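Local structure of thyroid hormone-inducible hepatic protein (Mus musculus, 3ONT) at residues L39-L44 / P56-F62. The protein regulates lipogenesis, supporting synthesis of triglycerides with medium-length fatty acid chains, and forms homodimers as well as heterodimers with MID1IP1. Numbering follows the deposited sequence.
Sequences LRDVQL and PDLYTYF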
loop_
_atom_site.group_PDB
_atom_site.type_symbol
_atom_site.label_atom_id
_atom_site.label_comp_id
_atom_site.label_asym_id
_atom_site.label_seq_id
_atom_site.Cartn_x
_atom_site.Cartn_y
_atom_site.Cartn_z
ATOM N N LEU A 39 -17.984 0.590 25.177
ATOM C CA LEU A 39 -18.119 -0.117 23.895
ATOM C C LEU A 39 -18.182 -1.633 24.062
ATOM O O LEU A 39 -18.624 -2.335 23.151
ATOM C CB LEU A 39 -16.977 0.242 22.940
ATOM C CG LEU A 39 -16.799 1.696 22.488
ATOM C CD1 LEU A 39 -15.552 1.884 21.595
ATOM C CD2 LEU A 39 -18.038 2.208 21.742
ATOM N N ARG A 40 -17.750 -2.160 25.202
ATOM C CA ARG A 40 -17.841 -3.618 25.424
ATOM C C ARG A 40 -19.311 -3.991 25.355
ATOM O O ARG A 40 -20.183 -3.210 25.789
ATOM C CB ARG A 40 -17.339 -4.003 26.802
ATOM C CG ARG A 40 -15.926 -3.671 27.088
ATOM C CD ARG A 40 -15.095 -4.892 27.026
ATOM N NE ARG A 40 -13.733 -4.638 27.486
ATOM C CZ ARG A 40 -12.687 -5.400 27.183
ATOM N NH1 ARG A 40 -12.835 -6.459 26.402
ATOM N NH2 ARG A 40 -11.487 -5.097 27.640
ATOM N N ASP A 41 -19.586 -5.161 24.790
ATOM C CA ASP A 41 -20.946 -5.715 24.747
ATOM C C ASP A 41 -21.913 -5.016 23.800
ATOM O O ASP A 41 -23.121 -5.243 23.889
ATOM C CB ASP A 41 -21.554 -5.731 26.146
ATOM C CG ASP A 41 -20.767 -6.583 27.106
ATOM O OD1 ASP A 41 -20.145 -7.570 26.625
ATOM O OD2 ASP A 41 -20.787 -6.268 28.331
ATOM N N VAL A 42 -21.406 -4.130 22.941
ATOM C CA VAL A 42 -22.217 -3.522 21.889
ATOM C C VAL A 42 -21.923 -4.375 20.685
ATOM O O VAL A 42 -20.760 -4.504 20.282
ATOM C CB VAL A 42 -21.841 -2.054 21.601
ATOM C CG1 VAL A 42 -22.570 -1.545 20.360
ATOM C CG2 VAL A 42 -22.153 -1.169 22.799
ATOM N N GLN A 43 -22.978 -4.986 20.141
ATOM C CA GLN A 43 -22.833 -5.934 19.041
ATOM C C GLN A 43 -22.417 -5.301 17.724
ATOM O O GLN A 43 -22.791 -4.167 17.407
ATOM C CB GLN A 43 -24.074 -6.812 18.883
ATOM C CG GLN A 43 -24.090 -8.005 19.851
ATOM C CD GLN A 43 -22.681 -8.508 20.256
ATOM O OE1 GLN A 43 -22.468 -8.872 21.423
ATOM N NE2 GLN A 43 -21.715 -8.521 19.294
ATOM N N LEU A 44 -21.604 -6.041 16.983
ATOM C CA LEU A 44 -21.121 -5.603 15.678
ATOM C C LEU A 44 -22.226 -5.676 14.618
ATOM O O LEU A 44 -22.353 -4.768 13.792
ATOM C CB LEU A 44 -19.920 -6.451 15.256
ATOM C CG LEU A 44 -18.643 -6.165 16.032
ATOM C CD1 LEU A 44 -17.607 -7.251 15.819
ATOM C CD2 LEU A 44 -18.118 -4.835 15.595
ATOM N N PRO A 56 -16.272 -11.338 19.444
ATOM C CA PRO A 56 -15.926 -9.951 19.112
ATOM C C PRO A 56 -17.100 -8.960 19.118
ATOM O O PRO A 56 -18.185 -9.259 18.600
ATOM C CB PRO A 56 -15.387 -10.079 17.695
ATOM C CG PRO A 56 -14.723 -11.408 17.698
ATOM C CD PRO A 56 -15.548 -12.292 18.584
ATOM N N ASP A 57 -16.859 -7.785 19.697
ATOM C CA ASP A 57 -17.844 -6.709 19.748
ATOM C C ASP A 57 -17.255 -5.385 19.256
ATOM O O ASP A 57 -16.132 -5.331 18.740
ATOM C CB ASP A 57 -18.371 -6.546 21.177
ATOM C CG ASP A 57 -17.244 -6.303 22.218
ATOM O OD1 ASP A 57 -17.490 -6.538 23.429
ATOM O OD2 ASP A 57 -16.118 -5.880 21.852
ATOM N N LEU A 58 -18.006 -4.309 19.464
ATOM C CA LEU A 58 -17.581 -2.971 19.081
ATOM C C LEU A 58 -16.249 -2.561 19.708
ATOM O O LEU A 58 -15.456 -1.876 19.070
ATOM C CB LEU A 58 -18.656 -1.957 19.427
ATOM C CG LEU A 58 -18.539 -0.656 18.643
ATOM C CD1 LEU A 58 -18.323 -0.934 17.138
ATOM C CD2 LEU A 58 -19.767 0.223 18.872
ATOM N N TYR A 59 -15.981 -2.969 20.944
ATOM C CA TYR A 59 -14.696 -2.637 21.530
ATOM C C TYR A 59 -13.534 -3.312 20.796
ATOM O O TYR A 59 -12.459 -2.703 20.633
ATOM C CB TYR A 59 -14.663 -2.925 23.031
ATOM C CG TYR A 59 -13.298 -2.697 23.638
ATOM C CD1 TYR A 59 -12.891 -1.423 24.033
ATOM C CD2 TYR A 59 -12.397 -3.755 23.781
ATOM C CE1 TYR A 59 -11.636 -1.217 24.570
ATOM C CE2 TYR A 59 -11.141 -3.559 24.308
ATOM C CZ TYR A 59 -10.766 -2.294 24.704
ATOM O OH TYR A 59 -9.510 -2.109 25.234
ATOM N N THR A 60 -13.735 -4.548 20.348
ATOM C CA THR A 60 -12.724 -5.276 19.594
ATOM C C THR A 60 -12.452 -4.550 18.279
ATOM O O THR A 60 -11.311 -4.458 17.815
ATOM C CB THR A 60 -13.210 -6.689 19.252
ATOM O OG1 THR A 60 -13.827 -7.270 20.406
ATOM C CG2 THR A 60 -12.063 -7.579 18.782
ATOM N N TYR A 61 -13.518 -4.018 17.692
ATOM C CA TYR A 61 -13.443 -3.356 16.426
ATOM C C TYR A 61 -12.714 -2.022 16.546
ATOM O O TYR A 61 -11.792 -1.716 15.774
ATOM C CB TYR A 61 -14.848 -3.135 15.906
ATOM C CG TYR A 61 -14.870 -2.744 14.473
ATOM C CD1 TYR A 61 -14.526 -3.659 13.484
ATOM C CD2 TYR A 61 -15.220 -1.456 14.094
ATOM C CE1 TYR A 61 -14.535 -3.301 12.156
ATOM C CE2 TYR A 61 -15.226 -1.083 12.754
ATOM C CZ TYR A 61 -14.883 -2.008 11.802
ATOM O OH TYR A 61 -14.891 -1.648 10.487
ATOM N N PHE A 62 -13.155 -1.216 17.493
ATOM C CA PHE A 62 -12.462 -0.010 17.898
ATOM C C PHE A 62 -10.951 -0.299 18.062
ATOM O O PHE A 62 -10.107 0.386 17.490
ATOM C CB PHE A 62 -13.136 0.446 19.194
ATOM C CG PHE A 62 -12.435 1.530 19.927
ATOM C CD1 PHE A 62 -12.571 2.848 19.543
ATOM C CD2 PHE A 62 -11.705 1.236 21.082
ATOM C CE1 PHE A 62 -11.951 3.873 20.278
ATOM C CE2 PHE A 62 -11.078 2.239 21.820
ATOM C CZ PHE A 62 -11.200 3.560 21.415
#
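D57 is the N-cap of helix 58-73, and its carboxylate ties the start of that helix to the loop at 39-44. D57 OD2 accepts T60 N at 3.1 Å and T60 OG1 at 3.0 Å, while D57 OD1 accepts D41 N at 2.9 Å, nearly in line. D41 sits in the type II beta turn L39-V42, so the turn presents its amide straight to the cap. One residue on, L58 N, an amide of the helix's first turn, donates to V42 O at 2.9 Å. The R40 guanidinium stacks on the Y59 ring, an off-centre cation-pi contact with R40 CZ 4.2 Å from the Y59 centroid. On the apolar side, L39 and V42 close on L58, and L44 packs against L58 and Y61, whose OH is hydrogen-bonded to E112. Y144, V140 and M147 of the second subunit pack on L39, L58 and V42 respectively, so this helix start belongs to the helical dimer's interface. L39 also reaches F62: L39 CD1 sits over the ring face in a CH-pi contact, 3.9 Å from the F62 centroid.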